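Local coordinates for protein 432aa long hypothetical deoxyribodipyrimidine photolyase (Sulfolobus tokodaii, PDB 2E0I) that probably repairs pyrimidine dimers in DNA with light as the energy source, using one bound FAD as cofactor and a second as a likely light-harvesting antenna, at residues A[133-138]-A[254-259]; A[350-353]-A[358-361]; A[329-334]-A[344-349]. All blocks are in the same frame, centred on the assembly; numbering follows the deposited sequence.

Contact 1: residues A[133-138]-A[254-259]; sequences SLFHHR and AYYNPH
Phe135 and Tyr256 meet rim to rim, their planes only 8° apart and their ring centroids separated by 5.7 Å. Neither ring lies over the other, so this is not a stack despite the near-parallel planes. The two CD2 atoms, one from Phe135 and one from Tyr256, come to 3.4 Å. Beside them, CE2 of Tyr256 sits 3.6 Å from CB of Phe135, so the tyrosine ring passes both the phenyl ring and its CB as the side chains slide by in opposite directions. With CG of Phe135 anti to the backbone N (chi1 -172°), the phenyl ring is brought against helix 238-256, where it also rests on Leu252 and Leu253. The loop of 133-138 lies between strand 120-124 and helix 140-147, in the region of the α/β photolyase domain; the contact therefore ties that domain to the helical FAD-binding domain at the protein surface. On the polar side, the hydroxyl of Tyr256 passes CA of Ser133 at 4.1 Å and hydrogen-bonds to the carbonyl oxygen of Lys132, while the amine of Lys132 is hydrogen-bonded to the hydroxyl of Tyr255. Ring faces are packed from within each segment: His137 N stands 4.1 Å above the Phe135 ring, and Tyr255 CD2 lies 3.8 Å above the Tyr256 plane.

Contact 2: residues A[350-353]-A[358-361]; sequences WQWI and VDYM
OD1 of Asp359 is paired with Arg363 in a salt bridge and at the same time lies against the indole of Trp352, 3.5 Å from its CZ2 atom. The other carboxylate oxygen, OD2, takes a weak, long hydrogen bond from the backbone N of Met361. Beneath the charged end, CB of Asp359 sits over the five-membered ring of Trp352, 3.4 Å from its centroid and 20° off the normal, a CH-pi contact. Having CG anti to the backbone N (chi1 -176°) sends the carboxylate from there along the indole toward the six-membered ring, with the two planes 28° apart. Val358 approaches differently: its CB is 4.2 Å from CD1 of Trp352, near the ring plane and at the edge, while its side chain also packs on Phe249 and Leu253 of helix 238-256. The contact thus closes the turn by which the chain leaves the C-terminal end of helix 343-353 and folds back beside its last residues. Trp350, in the same helical turn, belongs to the FAD pocket; a molecule of MPD, probably from the crystallisation liquor, lies about 3 Å from the side chain of Trp352 (nearest atoms). A serine in place of Trp352 would probably leave CB of Asp359 without its aromatic face and the ion pair with Arg363 freer to shift. Because Arg363 also touches the indole, the aspartate charge is likely to be balanced right beside the aromatic surface, joining an ion pair to apolar packing.

Contact 3: residues A[329-334]-A[344-349]; sequences WGERYF and AINNGN. With FAD (flavin-adenine dinucleotide), chain E.
Asn346 ND2 donates to the backbone oxygen of Glu331 at 3.0 Å, and Asn347 ND2 donates to Glu331 OE1 at 3.1 Å, so consecutive asparagines grip one glutamate at its main chain and its carboxylate. They join two nearly antiparallel helical segments of the FAD-binding domain of the photolyase fold, whose axes cross at 147°. The first bond lies in the amide plane of Asn346; the second reaches OE1 from above the carboxylate plane. Glu331 OE1 also accepts N6A of the other FAD, so this carboxylate links one cofactor to the helix that holds the second. Its reach comes from an extended chain with CG anti to the backbone N (chi1 176°). Asn347 is held in turn, its ND2 also bonding to Val260 O and its OD1 to Gln351 NE2.

On the flavin side, Asn349 pairs its amide with the adenine: OD1 accepts from N6A of the FAD at 2.9 Å, while ND2 points almost straight (175°) at N1A. ND2 donates as well to Ile345 O, and these three bonds hold the amide's rotation; Asn349 N meets the same oxygen from the opposite face. CB of Asn349 lies 3.4 Å from flavin C8, placing the residue between the adenine and isoalloxazine ends of the folded cofactor. Asn346 turns OD1 toward flavin N5, 3.2 Å away, consistent with the asparagine that photolyases place beside this nitrogen. The same oxygen meets the edge of Phe334, 3.7 Å from its CD2. That ring, which packs edge-to-face with Trp350, has flavin C6 in its plane at the edge, 3.8 Å from CD2 of Phe334.

Contact 3 is the buried core, contact 2 is partly buried, and contact 1 lies at the surface, joining regions more than a hundred residues apart in sequence. Contacts 2 and 3 share helix 343-353: its earlier turns hold flavin and neighbouring helix, its last turn receives the returning loop, and Trp350 packs against Gly330, Glu331 and Phe334. Helix 238-256 connects contact 1 to both others, through Ala254 against Ala344 and through Val358, which also touches Arg138. Chemistry follows burial: amide and carboxylate hydrogen bonds dominate beside the cofactors, an indole and an ion pair meet where burial is partial, and two aromatic rings touch rim to rim at the surface.

Contact 1: residues A[133-138]-A[254-259]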
loop_
_atom_site.group_PDB
_atom_site.type_symbol
_atom_site.label_atom_id
_atom_site.label_comp_id
_atom_site.label_asym_id
_atom_site.label_seq_id
_atom_site.Cartn_x
_atom_site.Cartn_y
_atom_site.Cartn_z
ATOM N N SER A 133 19.891 -1.040 8.304
ATOM C CA SER A 133 20.846 -0.425 9.218
ATOM C C SER A 133 21.192 0.995 8.767
ATOM O O SER A 133 21.570 1.837 9.581
ATOM C CB SER A 133 22.124 -1.248 9.281
ATOM O OG SER A 133 22.845 -1.109 8.078
ATOM N N LEU A 134 21.048 1.250 7.470
ATOM C CA LEU A 134 21.356 2.555 6.890
ATOM C C LEU A 134 20.380 3.683 7.201
ATOM O O LEU A 134 20.581 4.798 6.730
ATOM C CB LEU A 134 21.458 2.452 5.370
ATOM C CG LEU A 134 22.456 1.477 4.764
ATOM C CD1 LEU A 134 22.398 1.577 3.243
ATOM C CD2 LEU A 134 23.844 1.800 5.274
ATOM N N PHE A 135 19.327 3.426 7.965
ATOM C CA PHE A 135 18.386 4.501 8.242
ATOM C C PHE A 135 18.705 5.286 9.512
ATOM O O PHE A 135 18.955 4.702 10.573
ATOM C CB PHE A 135 16.964 3.964 8.333
ATOM C CG PHE A 135 15.925 5.042 8.428
ATOM C CD1 PHE A 135 15.493 5.708 7.287
ATOM C CD2 PHE A 135 15.414 5.430 9.664
ATOM C CE1 PHE A 135 14.564 6.754 7.381
ATOM C CE2 PHE A 135 14.491 6.468 9.768
ATOM C CZ PHE A 135 14.065 7.131 8.630
ATOM N N HIS A 136 18.680 6.613 9.395
ATOM C CA HIS A 136 18.952 7.520 10.511
ATOM C C HIS A 136 18.713 8.939 10.021
ATOM O O HIS A 136 19.462 9.858 10.375
ATOM C CB HIS A 136 20.415 7.387 10.997
ATOM C CG HIS A 136 21.452 7.636 9.932
ATOM N ND1 HIS A 136 22.251 6.632 9.416
ATOM C CD2 HIS A 136 21.814 8.771 9.282
ATOM C CE1 HIS A 136 23.055 7.136 8.495
ATOM N NE2 HIS A 136 22.810 8.432 8.395
ATOM N N HIS A 137 17.671 9.132 9.212
ATOM C CA HIS A 137 17.415 10.456 8.651
ATOM C C HIS A 137 16.113 11.167 9.022
ATOM O O HIS A 137 15.062 10.540 9.195
ATOM C CB HIS A 137 17.536 10.372 7.130
ATOM C CG HIS A 137 18.737 9.610 6.667
ATOM N ND1 HIS A 137 18.854 8.245 6.825
ATOM C CD2 HIS A 137 19.881 10.021 6.068
ATOM C CE1 HIS A 137 20.017 7.849 6.340
ATOM N NE2 HIS A 137 20.659 8.906 5.876
ATOM N N ARG A 138 16.201 12.496 9.116
ATOM C CA ARG A 138 15.055 13.331 9.477
ATOM C C ARG A 138 14.008 13.382 8.371
ATOM O O ARG A 138 12.833 13.098 8.599
ATOM C CB ARG A 138 15.513 14.767 9.815
ATOM C CG ARG A 138 16.188 15.526 8.658
ATOM C CD ARG A 138 16.581 16.976 9.032
ATOM N NE ARG A 138 17.322 17.662 7.961
ATOM C CZ ARG A 138 18.553 17.341 7.544
ATOM N NH1 ARG A 138 19.121 18.031 6.561
ATOM N NH2 ARG A 138 19.229 16.340 8.108
ATOM N N ALA A 254 8.547 4.004 9.848
ATOM C CA ALA A 254 7.631 3.293 10.729
ATOM C C ALA A 254 8.343 2.212 11.516
ATOM O O ALA A 254 8.032 1.964 12.676
ATOM C CB ALA A 254 6.495 2.680 9.921
ATOM N N TYR A 255 9.302 1.557 10.888
ATOM C CA TYR A 255 10.015 0.500 11.572
ATOM C C TYR A 255 10.738 1.013 12.818
ATOM O O TYR A 255 10.750 0.341 13.853
ATOM C CB TYR A 255 11.019 -0.141 10.623
ATOM C CG TYR A 255 11.842 -1.211 11.260
ATOM C CD1 TYR A 255 11.246 -2.346 11.784
ATOM C CD2 TYR A 255 13.231 -1.092 11.332
ATOM C CE1 TYR A 255 12.014 -3.358 12.371
ATOM C CE2 TYR A 255 14.020 -2.095 11.916
ATOM C CZ TYR A 255 13.406 -3.230 12.435
ATOM O OH TYR A 255 14.173 -4.224 13.015
ATOM N N TYR A 256 11.328 2.200 12.717
ATOM C CA TYR A 256 12.067 2.782 13.825
ATOM C C TYR A 256 11.234 3.682 14.734
ATOM O O TYR A 256 11.733 4.165 15.750
ATOM C CB TYR A 256 13.275 3.551 13.280
ATOM C CG TYR A 256 14.391 2.654 12.774
ATOM C CD1 TYR A 256 15.116 1.836 13.654
ATOM C CD2 TYR A 256 14.736 2.633 11.424
ATOM C CE1 TYR A 256 16.149 1.030 13.206
ATOM C CE2 TYR A 256 15.776 1.825 10.966
ATOM C CZ TYR A 256 16.471 1.027 11.863
ATOM O OH TYR A 256 17.465 0.202 11.404
ATOM N N ASN A 257 9.973 3.897 14.374
ATOM C CA ASN A 257 9.066 4.738 15.153
ATOM C C ASN A 257 7.681 4.090 15.158
ATOM O O ASN A 257 6.707 4.646 14.644
ATOM C CB ASN A 257 8.963 6.143 14.549
ATOM C CG ASN A 257 10.307 6.862 14.470
ATOM O OD1 ASN A 257 10.898 7.248 15.492
ATOM N ND2 ASN A 257 10.799 7.046 13.249
ATOM N N PRO A 258 7.574 2.901 15.757
ATOM C CA PRO A 258 6.313 2.165 15.832
ATOM C C PRO A 258 5.122 2.994 16.318
ATOM O O PRO A 258 3.973 2.688 16.004
ATOM C CB PRO A 258 6.635 1.025 16.793
ATOM C CG PRO A 258 8.093 0.821 16.610
ATOM C CD PRO A 258 8.621 2.226 16.540
ATOM N N HIS A 259 5.381 4.044 17.086
ATOM C CA HIS A 259 4.283 4.842 17.596
ATOM C C HIS A 259 3.464 5.517 16.505
ATOM O O HIS A 259 2.347 5.966 16.771
ATOM C CB HIS A 259 4.780 5.901 18.603
ATOM C CG HIS A 259 5.515 7.052 17.983
ATOM N ND1 HIS A 259 6.852 6.992 17.641
ATOM C CD2 HIS A 259 5.090 8.291 17.627
ATOM C CE1 HIS A 259 7.216 8.145 17.103
ATOM N NE2 HIS A 259 6.166 8.949 17.082
#

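Contact 2: residues A[350-353]-A[358-361]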
loop_
_atom_site.group_PDB
_atom_site.type_symbol
_atom_site.label_atom_id
_atom_site.label_comp_id
_atom_site.label_asym_id
_atom_site.label_seq_id
_atom_site.Cartn_x
_atom_site.Cartn_y
_atom_site.Cartn_z
ATOM N N TRP A 350 -0.278 9.939 5.141
ATOM C CA TRP A 350 -1.320 10.703 5.816
ATOM C C TRP A 350 -0.722 11.727 6.764
ATOM O O TRP A 350 -1.095 12.902 6.747
ATOM C CB TRP A 350 -2.275 9.788 6.590
ATOM C CG TRP A 350 -3.386 9.253 5.734
ATOM C CD1 TRP A 350 -3.422 8.046 5.089
ATOM C CD2 TRP A 350 -4.588 9.942 5.362
ATOM N NE1 TRP A 350 -4.573 7.947 4.332
ATOM C CE2 TRP A 350 -5.304 9.095 4.483
ATOM C CE3 TRP A 350 -5.125 11.192 5.682
ATOM C CZ2 TRP A 350 -6.524 9.459 3.925
ATOM C CZ3 TRP A 350 -6.340 11.557 5.126
ATOM C CH2 TRP A 350 -7.026 10.694 4.258
ATOM N N GLN A 351 0.220 11.289 7.584
ATOM C CA GLN A 351 0.838 12.201 8.529
ATOM C C GLN A 351 1.562 13.312 7.796
ATOM O O GLN A 351 1.576 14.453 8.238
ATOM C CB GLN A 351 1.805 11.445 9.429
ATOM C CG GLN A 351 1.148 10.330 10.196
ATOM C CD GLN A 351 1.561 10.340 11.631
ATOM O OE1 GLN A 351 1.535 11.395 12.272
ATOM N NE2 GLN A 351 1.945 9.171 12.161
ATOM N N TRP A 352 2.172 12.974 6.671
ATOM C CA TRP A 352 2.888 13.961 5.886
ATOM C C TRP A 352 1.913 15.061 5.501
ATOM O O TRP A 352 2.162 16.233 5.709
ATOM C CB TRP A 352 3.449 13.314 4.620
ATOM C CG TRP A 352 4.476 14.148 3.896
ATOM C CD1 TRP A 352 5.822 14.150 4.110
ATOM C CD2 TRP A 352 4.234 15.113 2.859
ATOM N NE1 TRP A 352 6.438 15.054 3.273
ATOM C CE2 TRP A 352 5.487 15.660 2.497
ATOM C CE3 TRP A 352 3.082 15.570 2.202
ATOM C CZ2 TRP A 352 5.622 16.644 1.506
ATOM C CZ3 TRP A 352 3.216 16.549 1.212
ATOM C CH2 TRP A 352 4.478 17.073 0.877
ATOM N N ILE A 353 0.789 14.666 4.935
ATOM C CA ILE A 353 -0.220 15.611 4.507
ATOM C C ILE A 353 -0.823 16.420 5.652
ATOM O O ILE A 353 -1.072 17.613 5.512
ATOM C CB ILE A 353 -1.337 14.868 3.733
ATOM C CG1 ILE A 353 -1.161 15.117 2.246
ATOM C CG2 ILE A 353 -2.708 15.338 4.167
ATOM C CD1 ILE A 353 -1.241 16.593 1.880
ATOM N N VAL A 358 6.744 13.800 8.649
ATOM C CA VAL A 358 8.039 14.180 8.103
ATOM C C VAL A 358 8.112 15.558 7.472
ATOM O O VAL A 358 9.166 16.190 7.485
ATOM C CB VAL A 358 8.523 13.116 7.109
ATOM C CG1 VAL A 358 9.567 13.692 6.173
ATOM C CG2 VAL A 358 9.107 11.944 7.887
ATOM N N ASP A 359 7.018 16.031 6.899
ATOM C CA ASP A 359 7.039 17.366 6.330
ATOM C C ASP A 359 6.695 18.276 7.496
ATOM O O ASP A 359 5.588 18.200 8.051
ATOM C CB ASP A 359 5.992 17.519 5.237
ATOM C CG ASP A 359 6.067 18.868 4.559
ATOM O OD1 ASP A 359 5.136 19.212 3.794
ATOM O OD2 ASP A 359 7.071 19.578 4.797
ATOM N N TYR A 360 7.639 19.135 7.867
ATOM C CA TYR A 360 7.452 20.033 9.005
ATOM C C TYR A 360 6.666 21.334 8.737
ATOM O O TYR A 360 6.139 21.948 9.674
ATOM C CB TYR A 360 8.826 20.327 9.642
ATOM C CG TYR A 360 9.474 19.088 10.255
ATOM C CD1 TYR A 360 9.016 18.562 11.472
ATOM C CD2 TYR A 360 10.510 18.410 9.596
ATOM C CE1 TYR A 360 9.572 17.391 12.018
ATOM C CE2 TYR A 360 11.074 17.233 10.135
ATOM C CZ TYR A 360 10.598 16.734 11.347
ATOM O OH TYR A 360 11.147 15.595 11.900
ATOM N N MET A 361 6.564 21.740 7.471
ATOM C CA MET A 361 5.821 22.953 7.128
ATOM C C MET A 361 4.315 22.664 7.062
ATOM O O MET A 361 3.900 21.516 6.850
ATOM C CB MET A 361 6.276 23.504 5.773
ATOM C CG MET A 361 5.520 22.919 4.582
ATOM S SD MET A 361 5.646 23.886 3.039
ATOM C CE MET A 361 4.358 25.169 3.278
#

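Contact 3: residues A[329-334]-A[344-349]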
loop_
_atom_site.group_PDB
_atom_site.type_symbol
_atom_site.label_atom_id
_atom_site.label_comp_id
_atom_site.label_asym_id
_atom_site.label_seq_id
_atom_site.Cartn_x
_atom_site.Cartn_y
_atom_site.Cartn_z
ATOM N N TRP A 329 -8.730 8.745 10.877
ATOM C CA TRP A 329 -10.000 8.322 10.292
ATOM C C TRP A 329 -9.783 8.062 8.796
ATOM O O TRP A 329 -10.195 7.032 8.248
ATOM C CB TRP A 329 -11.055 9.420 10.468
ATOM C CG TRP A 329 -11.620 9.570 11.859
ATOM C CD1 TRP A 329 -10.965 9.378 13.045
ATOM C CD2 TRP A 329 -12.943 10.002 12.199
ATOM N NE1 TRP A 329 -11.800 9.664 14.103
ATOM C CE2 TRP A 329 -13.019 10.050 13.612
ATOM C CE3 TRP A 329 -14.074 10.358 11.448
ATOM C CZ2 TRP A 329 -14.183 10.440 14.288
ATOM C CZ3 TRP A 329 -15.232 10.747 12.122
ATOM C CH2 TRP A 329 -15.274 10.784 13.527
ATOM N N GLY A 330 -9.133 9.019 8.143
ATOM C CA GLY A 330 -8.864 8.899 6.726
ATOM C C GLY A 330 -7.927 7.746 6.454
ATOM O O GLY A 330 -8.105 7.016 5.491
ATOM N N GLU A 331 -6.920 7.590 7.306
ATOM C CA GLU A 331 -5.956 6.504 7.166
ATOM C C GLU A 331 -6.689 5.177 7.113
ATOM O O GLU A 331 -6.445 4.363 6.223
ATOM C CB GLU A 331 -5.001 6.480 8.356
ATOM C CG GLU A 331 -4.029 5.316 8.323
ATOM C CD GLU A 331 -3.357 5.043 9.666
ATOM O OE1 GLU A 331 -2.417 4.207 9.692
ATOM O OE2 GLU A 331 -3.767 5.651 10.686
ATOM N N ARG A 332 -7.589 4.967 8.074
ATOM C CA ARG A 332 -8.356 3.732 8.143
ATOM C C ARG A 332 -9.292 3.569 6.956
ATOM O O ARG A 332 -9.426 2.473 6.406
ATOM C CB ARG A 332 -9.176 3.648 9.426
ATOM C CG ARG A 332 -9.354 2.207 9.886
ATOM C CD ARG A 332 -10.776 1.854 10.231
ATOM N NE ARG A 332 -11.301 2.637 11.339
ATOM C CZ ARG A 332 -12.576 2.667 11.733
ATOM N NH1 ARG A 332 -13.517 1.947 11.118
ATOM N NH2 ARG A 332 -12.912 3.445 12.755
ATOM N N TYR A 333 -9.952 4.645 6.553
ATOM C CA TYR A 333 -10.842 4.529 5.417
ATOM C C TYR A 333 -10.076 4.073 4.167
ATOM O O TYR A 333 -10.526 3.177 3.444
ATOM C CB TYR A 333 -11.537 5.850 5.144
ATOM C CG TYR A 333 -12.526 5.719 4.034
ATOM C CD1 TYR A 333 -13.660 4.925 4.187
ATOM C CD2 TYR A 333 -12.303 6.330 2.803
ATOM C CE1 TYR A 333 -14.545 4.738 3.140
ATOM C CE2 TYR A 333 -13.185 6.152 1.742
ATOM C CZ TYR A 333 -14.302 5.353 1.921
ATOM O OH TYR A 333 -15.167 5.170 0.876
ATOM N N PHE A 334 -8.927 4.695 3.911
ATOM C CA PHE A 334 -8.093 4.332 2.772
ATOM C C PHE A 334 -7.673 2.877 2.854
ATOM O O PHE A 334 -7.662 2.181 1.846
ATOM C CB PHE A 334 -6.828 5.194 2.730
ATOM C CG PHE A 334 -6.916 6.368 1.794
ATOM C CD1 PHE A 334 -8.145 6.969 1.510
ATOM C CD2 PHE A 334 -5.759 6.896 1.225
ATOM C CE1 PHE A 334 -8.221 8.073 0.679
ATOM C CE2 PHE A 334 -5.824 8.009 0.389
ATOM C CZ PHE A 334 -7.062 8.598 0.116
ATOM N N ALA A 344 2.569 1.087 6.609
ATOM C CA ALA A 344 3.577 2.141 6.796
ATOM C C ALA A 344 3.539 3.235 5.743
ATOM O O ALA A 344 3.643 4.420 6.054
ATOM C CB ALA A 344 4.969 1.536 6.843
ATOM N N ILE A 345 3.399 2.839 4.487
ATOM C CA ILE A 345 3.355 3.817 3.421
ATOM C C ILE A 345 2.082 4.656 3.523
ATOM O O ILE A 345 2.129 5.873 3.357
ATOM C CB ILE A 345 3.475 3.117 2.043
ATOM C CG1 ILE A 345 4.821 2.371 1.986
ATOM C CG2 ILE A 345 3.367 4.132 0.915
ATOM C CD1 ILE A 345 5.097 1.640 0.699
ATOM N N ASN A 346 0.952 4.023 3.824
ATOM C CA ASN A 346 -0.295 4.767 3.958
ATOM C C ASN A 346 -0.191 5.722 5.153
ATOM O O ASN A 346 -0.528 6.907 5.049
ATOM C CB ASN A 346 -1.480 3.813 4.148
ATOM C CG ASN A 346 -2.825 4.540 4.162
ATOM O OD1 ASN A 346 -3.126 5.332 3.272
ATOM N ND2 ASN A 346 -3.637 4.265 5.174
ATOM N N ASN A 347 0.286 5.209 6.286
ATOM C CA ASN A 347 0.432 6.028 7.484
ATOM C C ASN A 347 1.365 7.218 7.247
ATOM O O ASN A 347 1.019 8.370 7.558
ATOM C CB ASN A 347 0.976 5.183 8.632
ATOM C CG ASN A 347 1.007 5.943 9.937
ATOM O OD1 ASN A 347 1.819 6.858 10.125
ATOM N ND2 ASN A 347 0.103 5.588 10.849
ATOM N N GLY A 348 2.543 6.927 6.689
ATOM C CA GLY A 348 3.532 7.953 6.420
ATOM C C GLY A 348 2.970 9.091 5.611
ATOM O O GLY A 348 3.153 10.268 5.942
ATOM N N ASN A 349 2.261 8.739 4.547
ATOM C CA ASN A 349 1.669 9.735 3.677
ATOM C C ASN A 349 0.594 10.569 4.355
ATOM O O ASN A 349 0.559 11.783 4.173
ATOM C CB ASN A 349 1.125 9.058 2.426
ATOM C CG ASN A 349 2.185 8.902 1.342
ATOM O OD1 ASN A 349 2.488 9.852 0.625
ATOM N ND2 ASN A 349 2.753 7.707 1.223
HETATM P PA FAD E . 3.177 6.227 -9.943
HETATM O O1A FAD E . 3.069 5.612 -11.285
HETATM O O2A FAD E . 3.609 7.616 -9.676
HETATM O O5B FAD E . 4.541 5.468 -9.548
HETATM C C5B FAD E . 5.453 6.007 -8.588
HETATM C C4B FAD E . 5.943 4.897 -7.655
HETATM O O4B FAD E . 6.851 5.407 -6.664
HETATM C C3B FAD E . 4.753 4.297 -6.903
HETATM O O3B FAD E . 4.309 3.133 -7.605
HETATM C C2B FAD E . 5.431 3.854 -5.609
HETATM O O2B FAD E . 6.208 2.679 -5.848
HETATM C C1B FAD E . 6.350 5.051 -5.363
HETATM N N9A FAD E . 5.615 6.204 -4.790
HETATM C C8A FAD E . 5.121 7.249 -5.452
HETATM N N7A FAD E . 4.612 8.125 -4.588
HETATM C C5A FAD E . 4.779 7.634 -3.363
HETATM C C6A FAD E . 4.463 8.070 -2.080
HETATM N N6A FAD E . 3.874 9.244 -1.884
HETATM N N1A FAD E . 4.771 7.290 -1.033
HETATM C C2A FAD E . 5.370 6.121 -1.193
HETATM N N3A FAD E . 5.689 5.679 -2.397
HETATM C C4A FAD E . 5.411 6.404 -3.491
HETATM N N1 FAD E . 1.055 3.865 -1.765
HETATM C C2 FAD E . 0.916 2.504 -1.466
HETATM O O2 FAD E . 1.521 1.654 -2.116
HETATM N N3 FAD E . 0.038 2.098 -0.453
HETATM C C4 FAD E . -0.701 3.060 0.246
HETATM O O4 FAD E . -1.428 2.709 1.173
HETATM C C4X FAD E . -0.570 4.409 -0.067
HETATM N N5 FAD E . -1.380 5.349 0.581
HETATM C C5X FAD E . -1.246 6.713 0.293
HETATM C C6 FAD E . -2.051 7.629 0.962
HETATM C C7 FAD E . -1.904 8.990 0.712
HETATM C C7M FAD E . -2.780 9.977 1.485
HETATM C C8 FAD E . -0.959 9.428 -0.214
HETATM C C8M FAD E . -0.755 10.920 -0.490
HETATM C C9 FAD E . -0.160 8.503 -0.880
HETATM C C9A FAD E . -0.291 7.139 -0.629
HETATM N N10 FAD E . 0.525 6.195 -1.280
HETATM C C10 FAD E . 0.309 4.823 -1.066
HETATM C "C1'" FAD E . 1.585 6.640 -2.220
HETATM C "C2'" FAD E . 1.221 6.784 -3.701
HETATM O "O2'" FAD E . 0.073 7.622 -3.855
HETATM C "C3'" FAD E . 0.983 5.434 -4.381
HETATM O "O3'" FAD E . 2.121 4.593 -4.173
HETATM C "C4'" FAD E . 0.774 5.600 -5.888
HETATM O "O4'" FAD E . -0.327 6.478 -6.140
HETATM C "C5'" FAD E . 0.506 4.250 -6.557
HETATM O "O5'" FAD E . 0.210 4.413 -7.949
HETATM P P FAD E . 1.347 4.253 -9.078
HETATM O O1P FAD E . 2.062 2.981 -8.829
HETATM O O2P FAD E . 0.688 4.440 -10.390
HETATM O O3P FAD E . 2.346 5.483 -8.777
#